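Side-chain contacts in 3',5'-nucleoside bisphosphate phosphatase (Chromobacterium violaceum, PDB 2YB1), which hydrolyses nucleoside 3',5'-bisphosphates to nucleoside 5'-phosphates and orthophosphate with the help of three manganese ions per subunit: residues H7-S10 / R11-G15; E263-P266 / P267-P271; R270-W273 / R274-A278. All blocks are in the same frame, centred on the assembly; numbering follows the deposited sequence.

Contact 1 (H7-S10 / R11-G15); sequences HFHS and RTSDG. With MN (manganese (II) ion), chain C; MN (manganese (II) ion), chain B; AMP (adenosine monophosphate), chain E.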
# COMPACT_ATOMS: atom_id res chain seq x y z
N HIS A 7 2.61 0.01 7.14
CA HIS A 7 1.75 -0.16 5.96
C HIS A 7 0.29 -0.47 6.33
O HIS A 7 0.01 -1.52 6.88
CB HIS A 7 2.34 -1.29 5.11
CG HIS A 7 1.73 -1.43 3.75
ND1 HIS A 7 2.47 -1.84 2.66
CD2 HIS A 7 0.46 -1.25 3.31
CE1 HIS A 7 1.68 -1.89 1.60
NE2 HIS A 7 0.46 -1.54 1.97
N PHE A 8 -0.65 0.41 5.97
CA PHE A 8 -2.08 0.12 6.11
C PHE A 8 -2.91 1.16 5.37
O PHE A 8 -2.38 2.18 4.92
CB PHE A 8 -2.51 0.01 7.61
CG PHE A 8 -2.10 1.18 8.48
CD1 PHE A 8 -2.94 2.29 8.63
CD2 PHE A 8 -0.90 1.15 9.21
CE1 PHE A 8 -2.56 3.37 9.44
CE2 PHE A 8 -0.52 2.23 10.02
CZ PHE A 8 -1.36 3.34 10.14
N HIS A 9 -4.23 0.92 5.30
CA HIS A 9 -5.12 1.70 4.44
C HIS A 9 -6.32 2.26 5.19
O HIS A 9 -6.66 1.79 6.27
CB HIS A 9 -5.61 0.84 3.28
CG HIS A 9 -4.51 0.41 2.37
ND1 HIS A 9 -4.18 1.10 1.23
CD2 HIS A 9 -3.62 -0.61 2.46
CE1 HIS A 9 -3.15 0.53 0.64
NE2 HIS A 9 -2.79 -0.51 1.37
N SER A 10 -6.95 3.25 4.57
CA SER A 10 -8.13 3.89 5.14
C SER A 10 -9.13 4.07 4.02
O SER A 10 -8.85 3.72 2.87
CB SER A 10 -7.76 5.26 5.72
OG SER A 10 -7.54 6.21 4.69
N ARG A 11 -10.30 4.64 4.35
CA ARG A 11 -11.33 4.90 3.34
C ARG A 11 -10.88 5.91 2.28
O ARG A 11 -11.53 6.07 1.25
CB ARG A 11 -12.65 5.33 3.99
CG ARG A 11 -13.28 4.24 4.84
CD ARG A 11 -14.65 4.67 5.39
NE ARG A 11 -15.67 4.54 4.35
CZ ARG A 11 -16.27 3.40 4.03
NH1 ARG A 11 -15.96 2.28 4.69
NH2 ARG A 11 -17.18 3.37 3.05
N THR A 12 -9.75 6.58 2.53
CA THR A 12 -9.17 7.44 1.50
C THR A 12 -8.88 6.63 0.23
O THR A 12 -9.07 7.12 -0.88
CB THR A 12 -7.87 8.15 1.96
OG1 THR A 12 -8.16 9.01 3.07
CG2 THR A 12 -7.29 9.01 0.80
N SER A 13 -8.41 5.38 0.38
CA SER A 13 -8.38 4.56 -0.82
C SER A 13 -9.23 3.29 -0.73
O SER A 13 -10.44 3.35 -0.95
CB SER A 13 -6.94 4.20 -1.19
OG SER A 13 -6.27 3.48 -0.15
N ASP A 14 -8.62 2.17 -0.35
CA ASP A 14 -9.35 0.90 -0.23
C ASP A 14 -9.57 0.29 1.16
O ASP A 14 -10.00 -0.85 1.27
CB ASP A 14 -8.92 -0.13 -1.29
CG ASP A 14 -7.56 -0.68 -1.04
OD1 ASP A 14 -6.86 -0.14 -0.16
OD2 ASP A 14 -7.19 -1.65 -1.72
N GLY A 15 -9.18 1.01 2.21
CA GLY A 15 -9.43 0.52 3.56
C GLY A 15 -10.89 0.73 3.96
O GLY A 15 -11.56 1.62 3.42
MN MN C . -1.27 -1.88 0.67
MN MN B . -5.18 -2.27 -1.21
P AMP E . -6.43 -1.84 -8.11
O1P AMP E . -5.89 -2.80 -9.14
O2P AMP E . -5.31 -0.92 -7.69
O3P AMP E . -7.71 -1.22 -8.61
O5' AMP E . -6.77 -2.84 -6.91
C5' AMP E . -5.73 -3.55 -6.26
C4' AMP E . -6.10 -3.89 -4.84
O4' AMP E . -6.95 -5.06 -4.82
C3' AMP E . -4.94 -4.26 -3.93
O3' AMP E . -4.28 -3.12 -3.39
C2' AMP E . -5.59 -5.14 -2.87
O2' AMP E . -6.18 -4.34 -1.85
C1' AMP E . -6.70 -5.83 -3.66
N9 AMP E . -6.32 -7.19 -4.07
C8 AMP E . -5.63 -7.53 -5.17
N7 AMP E . -5.45 -8.88 -5.22
C5 AMP E . -6.02 -9.41 -4.12
C6 AMP E . -6.20 -10.77 -3.55
N6 AMP E . -5.71 -11.86 -4.18
N1 AMP E . -6.88 -10.87 -2.38
C2 AMP E . -7.38 -9.80 -1.74
N3 AMP E . -7.25 -8.54 -2.20
C4 AMP E . -6.60 -8.29 -3.36

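Contact 2 (E263-P266 / P267-P271); sequences EDLP and PICRP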
# COMPACT_ATOMS: atom_id res chain seq x y z
N GLU A 263 5.31 -8.65 12.78
CA GLU A 263 6.30 -9.64 13.20
C GLU A 263 7.66 -8.98 13.38
O GLU A 263 8.06 -8.16 12.56
CB GLU A 263 6.43 -10.74 12.14
CG GLU A 263 5.18 -11.59 11.97
CD GLU A 263 4.80 -12.28 13.26
OE1 GLU A 263 5.70 -12.85 13.91
OE2 GLU A 263 3.60 -12.24 13.64
N ASP A 264 8.38 -9.36 14.43
CA ASP A 264 9.74 -8.90 14.66
C ASP A 264 10.62 -9.17 13.44
O ASP A 264 10.63 -10.28 12.92
CB ASP A 264 10.37 -9.62 15.86
CG ASP A 264 9.75 -9.24 17.19
OD1 ASP A 264 9.04 -8.21 17.27
OD2 ASP A 264 9.99 -9.98 18.17
N LEU A 265 11.36 -8.16 12.99
CA LEU A 265 12.31 -8.33 11.90
C LEU A 265 13.42 -9.32 12.28
O LEU A 265 13.86 -9.34 13.42
CB LEU A 265 12.95 -6.99 11.51
CG LEU A 265 12.09 -5.95 10.80
CD1 LEU A 265 12.89 -4.66 10.65
CD2 LEU A 265 11.60 -6.46 9.45
N PRO A 266 13.86 -10.14 11.32
CA PRO A 266 15.04 -10.99 11.54
C PRO A 266 16.22 -10.13 12.00
O PRO A 266 16.31 -8.97 11.61
CB PRO A 266 15.31 -11.57 10.14
CG PRO A 266 13.97 -11.55 9.46
CD PRO A 266 13.29 -10.31 9.97
N PRO A 267 17.10 -10.70 12.84
CA PRO A 267 18.25 -9.91 13.34
C PRO A 267 19.13 -9.27 12.26
O PRO A 267 19.67 -8.19 12.53
CB PRO A 267 19.03 -10.93 14.17
CG PRO A 267 17.98 -11.88 14.68
CD PRO A 267 16.99 -12.00 13.52
N ILE A 268 19.26 -9.89 11.08
CA ILE A 268 20.11 -9.35 10.00
C ILE A 268 19.65 -7.99 9.47
O ILE A 268 20.45 -7.20 8.95
CB ILE A 268 20.22 -10.34 8.81
CG1 ILE A 268 21.42 -10.01 7.90
CG2 ILE A 268 18.91 -10.38 8.01
CD1 ILE A 268 22.81 -10.06 8.59
N CYS A 269 18.36 -7.70 9.60
CA CYS A 269 17.77 -6.51 9.00
C CYS A 269 18.22 -5.21 9.64
O CYS A 269 18.42 -5.14 10.85
CB CYS A 269 16.24 -6.59 9.03
SG CYS A 269 15.54 -7.98 8.11
N ARG A 270 18.36 -4.19 8.80
CA ARG A 270 18.55 -2.83 9.26
C ARG A 270 17.20 -2.13 9.17
O ARG A 270 16.73 -1.81 8.08
CB ARG A 270 19.57 -2.12 8.37
CG ARG A 270 20.93 -2.80 8.39
CD ARG A 270 22.02 -1.89 7.84
NE ARG A 270 21.89 -1.66 6.41
CZ ARG A 270 22.63 -0.77 5.74
NH1 ARG A 270 23.51 -0.03 6.40
NH2 ARG A 270 22.46 -0.60 4.43
N PRO A 271 16.57 -1.87 10.33
CA PRO A 271 15.18 -1.38 10.31
C PRO A 271 15.06 -0.00 9.69
O PRO A 271 15.80 0.91 10.05
CB PRO A 271 14.81 -1.31 11.80
CG PRO A 271 15.81 -2.18 12.50
CD PRO A 271 17.08 -2.06 11.70
O HOH W 1 16.77 -6.33 12.62

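Contact 3 (R270-W273 / R274-A278); sequences RPIW and RELEA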
# COMPACT_ATOMS: atom_id res chain seq x y z
N ARG A 270 18.36 -4.19 8.80
CA ARG A 270 18.55 -2.83 9.26
C ARG A 270 17.20 -2.13 9.17
O ARG A 270 16.73 -1.81 8.08
CB ARG A 270 19.57 -2.12 8.37
CG ARG A 270 20.93 -2.80 8.39
CD ARG A 270 22.02 -1.89 7.84
NE ARG A 270 21.89 -1.66 6.41
CZ ARG A 270 22.63 -0.77 5.74
NH1 ARG A 270 23.51 -0.03 6.40
NH2 ARG A 270 22.46 -0.60 4.43
N PRO A 271 16.57 -1.87 10.33
CA PRO A 271 15.18 -1.38 10.31
C PRO A 271 15.06 -0.00 9.69
O PRO A 271 15.80 0.91 10.05
CB PRO A 271 14.81 -1.31 11.80
CG PRO A 271 15.81 -2.18 12.50
CD PRO A 271 17.08 -2.06 11.70
N ILE A 272 14.12 0.16 8.77
CA ILE A 272 13.98 1.43 8.07
C ILE A 272 13.59 2.59 9.00
O ILE A 272 13.95 3.75 8.73
CB ILE A 272 12.99 1.31 6.89
CG1 ILE A 272 13.26 2.41 5.86
CG2 ILE A 272 11.54 1.31 7.41
CD1 ILE A 272 12.58 2.19 4.52
N TRP A 273 12.87 2.30 10.08
CA TRP A 273 12.42 3.38 10.98
C TRP A 273 13.57 4.13 11.65
O TRP A 273 13.46 5.33 11.96
CB TRP A 273 11.38 2.91 12.00
CG TRP A 273 11.71 1.66 12.74
CD1 TRP A 273 12.38 1.55 13.92
CD2 TRP A 273 11.34 0.32 12.36
NE1 TRP A 273 12.47 0.23 14.30
CE2 TRP A 273 11.84 -0.54 13.35
CE3 TRP A 273 10.66 -0.22 11.27
CZ2 TRP A 273 11.66 -1.93 13.29
CZ3 TRP A 273 10.49 -1.60 11.20
CH2 TRP A 273 10.98 -2.43 12.21
N ARG A 274 14.69 3.44 11.87
CA ARG A 274 15.86 4.11 12.42
C ARG A 274 16.39 5.20 11.48
O ARG A 274 16.99 6.19 11.92
CB ARG A 274 16.95 3.10 12.75
CG ARG A 274 16.51 2.08 13.80
CD ARG A 274 17.63 1.12 14.16
NE ARG A 274 17.18 0.05 15.04
CZ ARG A 274 17.86 -1.07 15.26
NH1 ARG A 274 19.03 -1.27 14.66
NH2 ARG A 274 17.38 -2.00 16.08
N GLU A 275 16.17 5.02 10.18
CA GLU A 275 16.63 5.98 9.17
C GLU A 275 15.62 7.10 8.89
O GLU A 275 15.92 8.09 8.22
CB GLU A 275 16.94 5.25 7.86
CG GLU A 275 17.86 4.02 8.03
CD GLU A 275 19.11 4.35 8.83
OE1 GLU A 275 19.64 5.47 8.67
OE2 GLU A 275 19.56 3.48 9.62
N LEU A 276 14.39 6.92 9.37
CA LEU A 276 13.33 7.90 9.14
C LEU A 276 13.08 8.84 10.32
O LEU A 276 12.12 9.62 10.31
CB LEU A 276 12.03 7.19 8.72
CG LEU A 276 12.08 6.52 7.34
CD1 LEU A 276 11.04 5.41 7.23
CD2 LEU A 276 11.93 7.53 6.21
N GLU A 277 13.92 8.74 11.35
CA GLU A 277 13.66 9.47 12.60
C GLU A 277 13.48 10.97 12.44
O GLU A 277 12.65 11.57 13.13
CB GLU A 277 14.71 9.14 13.65
CG GLU A 277 14.59 7.70 14.13
CD GLU A 277 15.54 7.36 15.25
OE1 GLU A 277 16.28 8.26 15.69
OE2 GLU A 277 15.54 6.18 15.69
N ALA A 278 14.24 11.58 11.53
CA ALA A 278 14.11 13.02 11.29
C ALA A 278 12.78 13.39 10.63
O ALA A 278 12.39 14.56 10.63
CB ALA A 278 15.27 13.53 10.46
O HOH W 2 18.51 1.04 10.14
O HOH W 3 13.20 4.67 15.30

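Contact 1 (H7-S10 / R11-G15)
Ser-10 and Gly-15 meet where the metal-binding loop of the PHP domain, which carries the family's His-x-His pair, turns back on itself after strand 4-5. In the tight part, Gly-15 N (2.8 Å) and Ser-13 N (3.0 Å) both donate to Ser-10 O, from opposite faces of its carbonyl plane, so two bonds grip one buried atom. The Ser-10 hydroxyl sits between its own backbone N and carbonyl carbon (chi1 74°), where OG accepts from Thr-12 N at 3.1 Å; Asp-38 holds both the Ser-10 and Ser-13 hydroxyls. The outer side is looser: Thr-12 is partly exposed, and Arg-11 NE forms a salt bridge with Asp-127. On the inner side His-7 NE2 and His-9 NE2 bind one manganese with Glu-64 and Asp-248. Asp-14 OD2 binds a second, together with His-39, His-250 and both ribose hydroxyls of AMP, and is hydrogen-bonded to Thr-135. Asp-14 OD1 lies over a face of the His-9 ring, 3.3 Å from His-9 ND1, ring and carboxylate planes 76° apart, without a hydrogen bond. Instead His-9 ND1 makes a weak, nearly straight bond (164°) to Ser-13 OG, in the ring plane at its edge, 3.5 Å away.

Contact 2 (E263-P266 / P267-P271)
Leu-265 reaches over Pro-271 with one methyl branch: its CD1 lies 4.0 Å from Pro-271 CB and equally near Pro-271 CA, the two side chains crossing at a slant. Lower on the same side chain, Leu-265 CB packs against Cys-269 CB at 4.1 Å. The Leu-265 CG stands beside its backbone N (chi1 -71°) and the chain then runs on extended, which carries CD1 past Cys-269 to Pro-271. Next along the chain, the ring of Pro-266 meets the thiol, its CD 3.7 Å from Cys-269 SG. Between these side chains the backbone makes a type I beta turn from Pro-266 to Cys-269, with Pro-267 and Ile-268 at its corners. The turn is closed by Cys-269 N donating to Pro-266 O at 3.1 Å. A water bridges the mouth of the turn, placed to donate to Pro-266 O (2.9 Å) and Cys-269 O (2.7 Å). At the corner, Ile-268 CG2 comes loosely to Pro-266 CB, 4.3 Å away, while the rest of the isoleucine leads outward to the surface. The inward side of the turn rests on the edge of the central sheet and a helix beside it: Leu-265 and Cys-269 touch Ala-243 of the outermost strand 242-246 and Val-219 of the adjacent strand, and Cys-269 also meets Ala-233 of helix 226-239.

Contact 3 (R270-W273 / R274-A278)
Ile-272 O accepts from Glu-275 N at 2.9 Å, in the short, weakly bonded helix 272-275 that follows the last strand of the PHP-domain sheet. Weaker bonds surround it: Arg-274 N to Pro-271 O, and Leu-276 N shared between Ile-272 O and Trp-273 O. Two waters tie acidic side chains back to the first turn. One donates to Pro-271 O and to Glu-275 OE2, both at 2.7 Å, and the bend of the Glu-275 chain at chi2 (-50°) turns its carboxylate back toward that water. The other donates to Glu-277 OE2 and, weakly, to Trp-273 O, lying in the plane of the indole at its edge.

Outside this polar frame, Pro-271 meets two flat groups set at nearly right angles (89° between the indole and guanidinium planes), each with one of its carbons. Its CG sits over the centre of one face of the Arg-274 guanidinium, 3.6 Å from Arg-274 CZ; the extended run of the arginine from CG to NE brings that face across the proline ring. Pro-271 CB lies 3.4 Å above the indole plane of Trp-273, offset toward the rim. On the buried side Ile-272 and Leu-276 lie near Met-186 of strand 186-189. The two aliphatic chains cross there, with Ile-272 CG1 4.0 Å and Ile-272 CG2 4.1 Å from Leu-276 CD1.

Overall arrangement
From the N terminus, strand 4-5 leads into contact 1, a turn before helix 19-27 that brings metal ligands to the manganese site. The chain then builds the rest of the sheet, ending with strand 242-246. Only afterwards come contacts 2 and 3, in series with contact 1 and neither enclosing nor crossing it. Contact 2 turns the chain against strands 216-221 and 242-246 and helix 226-239; contact 3 begins on its final two residues, Arg-270 and Pro-271, and carries the chain into helix 272-275, reaching strands 242-246 and 186-189. The two join directly, Leu-265 CD1 lying 3.3 Å from Trp-273 CH2. The centre of contact 1 is about 25 Å from that of contact 2.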